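Local coordinates for halogenase (Chondromyces crocatus, PDB 3E1T), which probably uses its FAD cofactor to chlorinate the antibiotic chondrochloren or a precursor of it, as a variant member of the FAD-dependent halogenases, at residues Tyr288-Phe293 with Met298-Asp303; Asp303-Val308 with Arg349-Glu354. All coordinates share one frame; numbering follows the deposited sequence.

Interaction 1: residues Tyr288-Phe293 with Met298-Asp303; sequences YCNTSF and MALVGD. With FAD (flavin-adenine dinucleotide), chain C.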
loop_
_atom_site.group_PDB
_atom_site.type_symbol
_atom_site.label_atom_id
_atom_site.label_comp_id
_atom_site.label_asym_id
_atom_site.label_seq_id
_atom_site.Cartn_x
_atom_site.Cartn_y
_atom_site.Cartn_z
ATOM N N TYR A 288 -5.517 -8.470 -1.173
ATOM C CA TYR A 288 -5.117 -9.880 -1.005
ATOM C C TYR A 288 -4.025 -10.003 0.035
ATOM O O TYR A 288 -3.404 -9.014 0.415
ATOM C CB TYR A 288 -4.622 -10.490 -2.336
ATOM C CG TYR A 288 -3.562 -9.660 -3.008
ATOM C CD1 TYR A 288 -2.259 -9.646 -2.531
ATOM C CD2 TYR A 288 -3.873 -8.863 -4.121
ATOM C CE1 TYR A 288 -1.279 -8.862 -3.131
ATOM C CE2 TYR A 288 -2.895 -8.075 -4.730
ATOM C CZ TYR A 288 -1.602 -8.079 -4.215
ATOM O OH TYR A 288 -0.629 -7.297 -4.790
ATOM N N CYS A 289 -3.797 -11.230 0.479
ATOM C CA CYS A 289 -2.687 -11.546 1.357
ATOM C C CYS A 289 -2.183 -12.921 0.940
ATOM O O CYS A 289 -2.952 -13.758 0.475
ATOM C CB CYS A 289 -3.125 -11.542 2.823
ATOM S SG CYS A 289 -1.783 -11.666 4.055
ATOM N N ASN A 290 -0.882 -13.144 1.091
ATOM C CA ASN A 290 -0.298 -14.445 0.806
ATOM C C ASN A 290 -0.299 -15.362 2.022
ATOM O O ASN A 290 -0.210 -14.892 3.158
ATOM C CB ASN A 290 1.110 -14.266 0.233
ATOM C CG ASN A 290 1.103 -14.135 -1.282
ATOM O OD1 ASN A 290 1.316 -15.114 -1.988
ATOM N ND2 ASN A 290 0.826 -12.923 -1.792
ATOM N N THR A 291 -0.409 -16.673 1.789
ATOM C CA THR A 291 -0.380 -17.666 2.881
ATOM C C THR A 291 0.966 -17.736 3.590
ATOM O O THR A 291 1.062 -18.248 4.713
ATOM C CB THR A 291 -0.774 -19.093 2.409
ATOM O OG1 THR A 291 -0.003 -19.445 1.258
ATOM C CG2 THR A 291 -2.261 -19.143 2.040
ATOM N N SER A 292 2.001 -17.213 2.937
ATOM C CA SER A 292 3.344 -17.164 3.512
ATOM C C SER A 292 4.112 -16.013 2.891
ATOM O O SER A 292 3.914 -15.711 1.712
ATOM C CB SER A 292 4.095 -18.477 3.247
ATOM O OG SER A 292 5.346 -18.491 3.940
ATOM N N PHE A 293 4.966 -15.375 3.688
ATOM C CA PHE A 293 5.818 -14.268 3.207
ATOM C C PHE A 293 7.287 -14.668 3.017
ATOM O O PHE A 293 8.085 -13.873 2.515
ATOM C CB PHE A 293 5.753 -13.045 4.138
ATOM C CG PHE A 293 4.377 -12.422 4.266
ATOM C CD1 PHE A 293 3.417 -12.564 3.263
ATOM C CD2 PHE A 293 4.062 -11.651 5.381
ATOM C CE1 PHE A 293 2.148 -11.970 3.389
ATOM C CE2 PHE A 293 2.797 -11.068 5.513
ATOM C CZ PHE A 293 1.848 -11.224 4.508
ATOM N N MET A 298 13.985 -17.202 0.292
ATOM C CA MET A 298 13.144 -16.261 -0.455
ATOM C C MET A 298 12.171 -15.554 0.474
ATOM O O MET A 298 11.750 -16.121 1.483
ATOM C CB MET A 298 12.392 -16.965 -1.590
ATOM C CG MET A 298 11.700 -16.033 -2.599
ATOM S SD MET A 298 11.010 -17.011 -3.921
ATOM C CE MET A 298 9.947 -15.860 -4.823
ATOM N N ALA A 299 11.837 -14.310 0.136
ATOM C CA ALA A 299 10.826 -13.532 0.863
ATOM C C ALA A 299 10.009 -12.669 -0.096
ATOM O O ALA A 299 10.450 -12.393 -1.215
ATOM C CB ALA A 299 11.469 -12.675 1.904
ATOM N N LEU A 300 8.820 -12.244 0.345
ATOM C CA LEU A 300 7.983 -11.333 -0.440
ATOM C C LEU A 300 7.833 -10.036 0.341
ATOM O O LEU A 300 7.588 -10.041 1.558
ATOM C CB LEU A 300 6.596 -11.934 -0.736
ATOM C CG LEU A 300 6.456 -13.381 -1.223
ATOM C CD1 LEU A 300 5.006 -13.897 -1.088
ATOM C CD2 LEU A 300 6.952 -13.527 -2.663
ATOM N N VAL A 301 7.995 -8.920 -0.351
ATOM C CA VAL A 301 7.797 -7.612 0.296
ATOM C C VAL A 301 6.848 -6.777 -0.536
ATOM O O VAL A 301 6.746 -6.965 -1.757
ATOM C CB VAL A 301 9.135 -6.829 0.553
ATOM C CG1 VAL A 301 10.090 -7.603 1.447
ATOM C CG2 VAL A 301 9.799 -6.480 -0.716
ATOM N N GLY A 302 6.147 -5.861 0.126
ATOM C CA GLY A 302 5.285 -4.917 -0.559
ATOM C C GLY A 302 4.091 -5.582 -1.202
ATOM O O GLY A 302 3.571 -6.556 -0.672
ATOM N N ASP A 303 3.681 -5.075 -2.366
ATOM C CA ASP A 303 2.473 -5.554 -3.019
ATOM C C ASP A 303 2.595 -7.006 -3.470
ATOM O O ASP A 303 1.581 -7.674 -3.705
ATOM C CB ASP A 303 2.144 -4.702 -4.226
ATOM C CG ASP A 303 1.438 -3.407 -3.881
ATOM O OD1 ASP A 303 1.345 -3.022 -2.691
ATOM O OD2 ASP A 303 0.992 -2.762 -4.848
HETATM P PA FAD C . 5.667 -1.508 -7.094
HETATM O O1A FAD C . 5.607 -0.038 -6.775
HETATM O O2A FAD C . 4.543 -2.023 -7.924
HETATM O O5B FAD C . 7.051 -1.768 -7.886
HETATM C C5B FAD C . 7.445 -3.072 -8.281
HETATM C C4B FAD C . 8.494 -2.972 -9.392
HETATM O O4B FAD C . 8.825 -4.252 -9.892
HETATM C C3B FAD C . 7.967 -2.168 -10.576
HETATM O O3B FAD C . 8.879 -1.123 -10.829
HETATM C C2B FAD C . 7.945 -3.139 -11.738
HETATM O O2B FAD C . 8.387 -2.506 -12.906
HETATM C C1B FAD C . 8.924 -4.210 -11.293
HETATM N N9A FAD C . 8.669 -5.563 -11.820
HETATM C C8A FAD C . 7.472 -6.198 -12.037
HETATM N N7A FAD C . 7.739 -7.439 -12.506
HETATM C C5A FAD C . 9.081 -7.611 -12.577
HETATM C C6A FAD C . 9.902 -8.671 -12.993
HETATM N N6A FAD C . 9.392 -9.773 -13.557
HETATM N N1A FAD C . 11.267 -8.515 -12.937
HETATM C C2A FAD C . 11.833 -7.338 -12.519
HETATM N N3A FAD C . 11.015 -6.301 -12.127
HETATM C C4A FAD C . 9.670 -6.435 -12.148
HETATM N N1 FAD C . -0.093 3.592 -1.739
HETATM C C2 FAD C . 0.232 4.719 -1.037
HETATM O O2 FAD C . 1.182 4.662 -0.261
HETATM N N3 FAD C . -0.520 5.869 -1.205
HETATM C C4 FAD C . -1.592 5.895 -2.092
HETATM O O4 FAD C . -2.250 6.924 -2.261
HETATM C C4X FAD C . -1.928 4.745 -2.793
HETATM N N5 FAD C . -2.985 4.731 -3.683
HETATM C C5X FAD C . -3.290 3.574 -4.376
HETATM C C6 FAD C . -4.364 3.545 -5.271
HETATM C C7 FAD C . -4.666 2.364 -5.967
HETATM C C7M FAD C . -5.947 2.287 -6.749
HETATM C C8 FAD C . -3.899 1.210 -5.767
HETATM C C8M FAD C . -4.311 -0.129 -6.335
HETATM C C9 FAD C . -2.826 1.251 -4.883
HETATM C C9A FAD C . -2.517 2.423 -4.182
HETATM N N10 FAD C . -1.441 2.435 -3.315
HETATM C C10 FAD C . -1.151 3.587 -2.614
HETATM C "C1'" FAD C . -0.531 1.225 -3.187
HETATM C "C2'" FAD C . 0.811 1.368 -3.914
HETATM O "O2'" FAD C . 0.549 1.443 -5.300
HETATM C "C3'" FAD C . 1.716 0.156 -3.642
HETATM O "O3'" FAD C . 1.532 -0.324 -2.328
HETATM C "C4'" FAD C . 3.214 0.426 -3.778
HETATM O "O4'" FAD C . 3.502 0.829 -5.098
HETATM C "C5'" FAD C . 3.988 -0.853 -3.459
HETATM O "O5'" FAD C . 5.316 -0.720 -3.888
HETATM P P FAD C . 6.187 -2.001 -4.314
HETATM O O1P FAD C . 7.655 -1.643 -4.218
HETATM O O2P FAD C . 5.883 -3.165 -3.425
HETATM O O3P FAD C . 5.685 -2.389 -5.769
#
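F293 and L300 join the two segments at one end and Y288 and D303 at the other, so the contact is bonded at two separated points. At the first, L300 N donates to F293 O over 2.8 Å. The same oxygen receives a CA-H...O contact from A299 CA at 3.2 Å, so two neighbouring residues of one strand converge on it. The L300 side chain leaves the backbone toward 288-293, and CD1 is the branch that touches: it reaches S292 O at 3.5 Å and lies 3.9 Å from N290 CG, the two side chains crossing at about a right angle. N290 itself is fixed by its ND2, which bonds to A305 O. At the other end Y288 OH donates to D303 O; the modelled 2.5 Å between these atoms is very short, and its exact value is doubtful. That oxygen sits in the plane of the phenol ring, at its edge.

D303 also faces the cofactor. Its backbone N bonds to FAD O2P at 161°, and its OD1 accepts from the ribityl hydroxyl FAD O3' at 2.7 Å. The carboxylate is placed for this with CG anti to its own carbonyl carbon (chi1 -81°). D303 thus contacts both the pyrophosphate and the ribityl chain, and G302 CA packs 3.4 Å from FAD O2P. The pair G302-D303 is consistent with the GD motif of flavoprotein hydroxylases of the p-hydroxybenzoate hydroxylase type, to which these halogenases are related.

Further out, strand 298-300 is an outermost strand of the parallel five-stranded sheet, bonded to strand 163-166 through A299, with helix 315-333 against V301. Strand 288-290 runs between 181-183 and 306-307 in a small antiparallel sheet, and helix 340-368 packs on C289, S292 and F293.

Interaction 2: residues Asp303-Val308 with Arg349-Glu354; sequences DAACFV and RRYRRE. With FAD (flavin-adenine dinucleotide), chain C.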
loop_
_atom_site.group_PDB
_atom_site.type_symbol
_atom_site.label_atom_id
_atom_site.label_comp_id
_atom_site.label_asym_id
_atom_site.label_seq_id
_atom_site.Cartn_x
_atom_site.Cartn_y
_atom_site.Cartn_z
ATOM N N ASP A 303 3.681 -5.075 -2.366
ATOM C CA ASP A 303 2.473 -5.554 -3.019
ATOM C C ASP A 303 2.595 -7.006 -3.470
ATOM O O ASP A 303 1.581 -7.674 -3.705
ATOM C CB ASP A 303 2.144 -4.702 -4.226
ATOM C CG ASP A 303 1.438 -3.407 -3.881
ATOM O OD1 ASP A 303 1.345 -3.022 -2.691
ATOM O OD2 ASP A 303 0.992 -2.762 -4.848
ATOM N N ALA A 304 3.822 -7.493 -3.621
ATOM C CA ALA A 304 4.029 -8.913 -3.947
ATOM C C ALA A 304 3.464 -9.794 -2.848
ATOM O O ALA A 304 2.936 -10.864 -3.130
ATOM C CB ALA A 304 5.520 -9.204 -4.147
ATOM N N ALA A 305 3.591 -9.354 -1.595
ATOM C CA ALA A 305 3.097 -10.090 -0.438
ATOM C C ALA A 305 1.601 -9.856 -0.141
ATOM O O ALA A 305 0.823 -10.807 0.001
ATOM C CB ALA A 305 3.917 -9.733 0.779
ATOM N N CYS A 306 1.209 -8.593 -0.006
ATOM C CA CYS A 306 -0.146 -8.273 0.431
ATOM C C CYS A 306 -0.474 -6.820 0.166
ATOM O O CYS A 306 0.425 -5.992 0.001
ATOM C CB CYS A 306 -0.332 -8.590 1.925
ATOM S SG CYS A 306 0.685 -7.582 3.014
ATOM N N PHE A 307 -1.771 -6.526 0.100
ATOM C CA PHE A 307 -2.264 -5.151 -0.024
ATOM C C PHE A 307 -3.704 -5.074 0.525
ATOM O O PHE A 307 -4.483 -6.010 0.348
ATOM C CB PHE A 307 -2.206 -4.662 -1.476
ATOM C CG PHE A 307 -2.657 -3.235 -1.648
ATOM C CD1 PHE A 307 -1.901 -2.184 -1.126
ATOM C CD2 PHE A 307 -3.860 -2.947 -2.291
ATOM C CE1 PHE A 307 -2.331 -0.872 -1.261
ATOM C CE2 PHE A 307 -4.301 -1.641 -2.427
ATOM C CZ PHE A 307 -3.526 -0.600 -1.922
ATOM N N VAL A 308 -4.037 -3.975 1.204
ATOM C CA VAL A 308 -5.410 -3.777 1.715
ATOM C C VAL A 308 -6.328 -3.020 0.732
ATOM O O VAL A 308 -7.127 -3.642 0.040
ATOM C CB VAL A 308 -5.444 -3.106 3.113
ATOM C CG1 VAL A 308 -6.879 -3.173 3.684
ATOM C CG2 VAL A 308 -4.472 -3.805 4.076
ATOM N N ARG A 349 5.746 -11.992 11.268
ATOM C CA ARG A 349 4.933 -11.650 12.424
ATOM C C ARG A 349 4.662 -10.143 12.477
ATOM O O ARG A 349 3.520 -9.729 12.555
ATOM C CB ARG A 349 5.626 -12.120 13.708
ATOM C CG ARG A 349 4.770 -12.000 14.952
ATOM C CD ARG A 349 5.594 -12.286 16.224
ATOM N NE ARG A 349 6.609 -11.256 16.471
ATOM C CZ ARG A 349 6.395 -10.135 17.167
ATOM N NH1 ARG A 349 5.193 -9.877 17.686
ATOM N NH2 ARG A 349 7.384 -9.268 17.341
ATOM N N ARG A 350 5.722 -9.342 12.405
ATOM C CA ARG A 350 5.640 -7.884 12.394
ATOM C C ARG A 350 4.849 -7.328 11.204
ATOM O O ARG A 350 4.056 -6.397 11.356
ATOM C CB ARG A 350 7.048 -7.304 12.355
ATOM C CG ARG A 350 7.521 -6.580 13.589
ATOM C CD ARG A 350 8.037 -7.516 14.634
ATOM N NE ARG A 350 9.186 -6.933 15.320
ATOM C CZ ARG A 350 9.126 -6.102 16.355
ATOM N NH1 ARG A 350 7.957 -5.720 16.873
ATOM N NH2 ARG A 350 10.252 -5.653 16.879
ATOM N N TYR A 351 5.098 -7.888 10.022
ATOM C CA TYR A 351 4.445 -7.461 8.784
ATOM C C TYR A 351 2.928 -7.730 8.839
ATOM O O TYR A 351 2.125 -6.857 8.492
ATOM C CB TYR A 351 5.100 -8.183 7.598
ATOM C CG TYR A 351 4.774 -7.678 6.176
ATOM C CD1 TYR A 351 4.035 -6.515 5.941
ATOM C CD2 TYR A 351 5.264 -8.367 5.071
ATOM C CE1 TYR A 351 3.770 -6.073 4.632
ATOM C CE2 TYR A 351 4.996 -7.945 3.758
ATOM C CZ TYR A 351 4.263 -6.793 3.548
ATOM O OH TYR A 351 4.027 -6.382 2.252
ATOM N N ARG A 352 2.553 -8.934 9.254
ATOM C CA ARG A 352 1.149 -9.318 9.393
ATOM C C ARG A 352 0.448 -8.447 10.452
ATOM O O ARG A 352 -0.738 -8.144 10.325
ATOM C CB ARG A 352 1.023 -10.798 9.776
ATOM C CG ARG A 352 1.295 -11.761 8.634
ATOM C CD ARG A 352 0.981 -13.236 8.962
ATOM N NE ARG A 352 1.289 -14.051 7.789
ATOM C CZ ARG A 352 0.506 -14.171 6.717
ATOM N NH1 ARG A 352 -0.686 -13.580 6.678
ATOM N NH2 ARG A 352 0.904 -14.905 5.682
ATOM N N ARG A 353 1.190 -8.047 11.483
ATOM C CA ARG A 353 0.644 -7.180 12.525
ATOM C C ARG A 353 0.268 -5.817 11.961
ATOM O O ARG A 353 -0.830 -5.328 12.233
ATOM C CB ARG A 353 1.610 -7.031 13.699
ATOM C CG ARG A 353 1.598 -8.228 14.596
ATOM C CD ARG A 353 2.805 -8.300 15.522
ATOM N NE ARG A 353 2.692 -7.427 16.689
ATOM C CZ ARG A 353 1.934 -7.669 17.758
ATOM N NH1 ARG A 353 1.171 -8.753 17.823
ATOM N NH2 ARG A 353 1.922 -6.814 18.767
ATOM N N GLU A 354 1.163 -5.220 11.169
ATOM C CA GLU A 354 0.909 -3.905 10.598
ATOM C C GLU A 354 -0.162 -3.957 9.488
ATOM O O GLU A 354 -1.026 -3.076 9.415
ATOM C CB GLU A 354 2.208 -3.266 10.093
ATOM C CG GLU A 354 2.065 -1.822 9.579
ATOM C CD GLU A 354 1.851 -0.758 10.691
ATOM O OE1 GLU A 354 1.828 -1.081 11.906
ATOM O OE2 GLU A 354 1.712 0.423 10.325
HETATM P PA FAD C . 5.667 -1.508 -7.094
HETATM O O1A FAD C . 5.607 -0.038 -6.775
HETATM O O2A FAD C . 4.543 -2.023 -7.924
HETATM O O5B FAD C . 7.051 -1.768 -7.886
HETATM C C5B FAD C . 7.445 -3.072 -8.281
HETATM C C4B FAD C . 8.494 -2.972 -9.392
HETATM O O4B FAD C . 8.825 -4.252 -9.892
HETATM C C3B FAD C . 7.967 -2.168 -10.576
HETATM O O3B FAD C . 8.879 -1.123 -10.829
HETATM C C2B FAD C . 7.945 -3.139 -11.738
HETATM O O2B FAD C . 8.387 -2.506 -12.906
HETATM C C1B FAD C . 8.924 -4.210 -11.293
HETATM N N9A FAD C . 8.669 -5.563 -11.820
HETATM C C8A FAD C . 7.472 -6.198 -12.037
HETATM N N7A FAD C . 7.739 -7.439 -12.506
HETATM C C5A FAD C . 9.081 -7.611 -12.577
HETATM C C6A FAD C . 9.902 -8.671 -12.993
HETATM N N6A FAD C . 9.392 -9.773 -13.557
HETATM N N1A FAD C . 11.267 -8.515 -12.937
HETATM C C2A FAD C . 11.833 -7.338 -12.519
HETATM N N3A FAD C . 11.015 -6.301 -12.127
HETATM C C4A FAD C . 9.670 -6.435 -12.148
HETATM N N1 FAD C . -0.093 3.592 -1.739
HETATM C C2 FAD C . 0.232 4.719 -1.037
HETATM O O2 FAD C . 1.182 4.662 -0.261
HETATM N N3 FAD C . -0.520 5.869 -1.205
HETATM C C4 FAD C . -1.592 5.895 -2.092
HETATM O O4 FAD C . -2.250 6.924 -2.261
HETATM C C4X FAD C . -1.928 4.745 -2.793
HETATM N N5 FAD C . -2.985 4.731 -3.683
HETATM C C5X FAD C . -3.290 3.574 -4.376
HETATM C C6 FAD C . -4.364 3.545 -5.271
HETATM C C7 FAD C . -4.666 2.364 -5.967
HETATM C C7M FAD C . -5.947 2.287 -6.749
HETATM C C8 FAD C . -3.899 1.210 -5.767
HETATM C C8M FAD C . -4.311 -0.129 -6.335
HETATM C C9 FAD C . -2.826 1.251 -4.883
HETATM C C9A FAD C . -2.517 2.423 -4.182
HETATM N N10 FAD C . -1.441 2.435 -3.315
HETATM C C10 FAD C . -1.151 3.587 -2.614
HETATM C "C1'" FAD C . -0.531 1.225 -3.187
HETATM C "C2'" FAD C . 0.811 1.368 -3.914
HETATM O "O2'" FAD C . 0.549 1.443 -5.300
HETATM C "C3'" FAD C . 1.716 0.156 -3.642
HETATM O "O3'" FAD C . 1.532 -0.324 -2.328
HETATM C "C4'" FAD C . 3.214 0.426 -3.778
HETATM O "O4'" FAD C . 3.502 0.829 -5.098
HETATM C "C5'" FAD C . 3.988 -0.853 -3.459
HETATM O "O5'" FAD C . 5.316 -0.720 -3.888
HETATM P P FAD C . 6.187 -2.001 -4.314
HETATM O O1P FAD C . 7.655 -1.643 -4.218
HETATM O O2P FAD C . 5.883 -3.165 -3.425
HETATM O O3P FAD C . 5.685 -2.389 -5.769
HETATM O O HOH W 1 2.292 -4.590 1.534
#
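C306, on strand 306-307, approaches helix 340-368 most closely at R352, their CA atoms 9.1 Å apart, and strand and helix meet in a cysteine sulfur-aromatic contact between C306 and Y351. At that separation no direct hydrogen bond joins the segments, and side chains span the distance: those of A305, C306 and Y351 all leave the backbone toward the other segment.

Y351 extends from the helix with CG anti to its backbone N (chi1 -168°), which carries the ring across to both partners. These come from the same side of the ring plane, A305 CB by CE2 and C306 SG by CE1 and CZ. A305 CB meets Y351 CE2 at 3.6 Å. C306 SG lies 3.7 Å from Y351 CZ and stands 4.3 Å from the ring centroid at 36° off the normal, an oblique approach. Three buried residues therefore make the contact, which is small at 128 Å².

A water adds a polar bridge: it lies in the ring plane, 2.6 Å from Y351 OH, and donates to C306 O. F307 leaves the backbone away from the helix and lies against the cofactor, with CE1 3.4 Å from FAD C1'.

In the fold
The two interactions follow each other along the chain and share D303, which ends 298-303 and begins 303-308; their centres are about 7 Å apart. Strands 288-290 and 306-307 are neighbours in one antiparallel sheet, which ties the contacts together, whereas strand 298-300 belongs to the parallel sheet and 349-354 to helix 340-368. A probable hydrogen bond also crosses between them, N290 O with R352 NH2 at 2.8 Å. Interaction 1 thus connects the two sheets, and interaction 2 packs helix 340-368 against residues 305-306. D303 bonds the pyrophosphate and O3' of FAD, and F307 packs near C1' and the flavin, so both contacts border the FAD pocket.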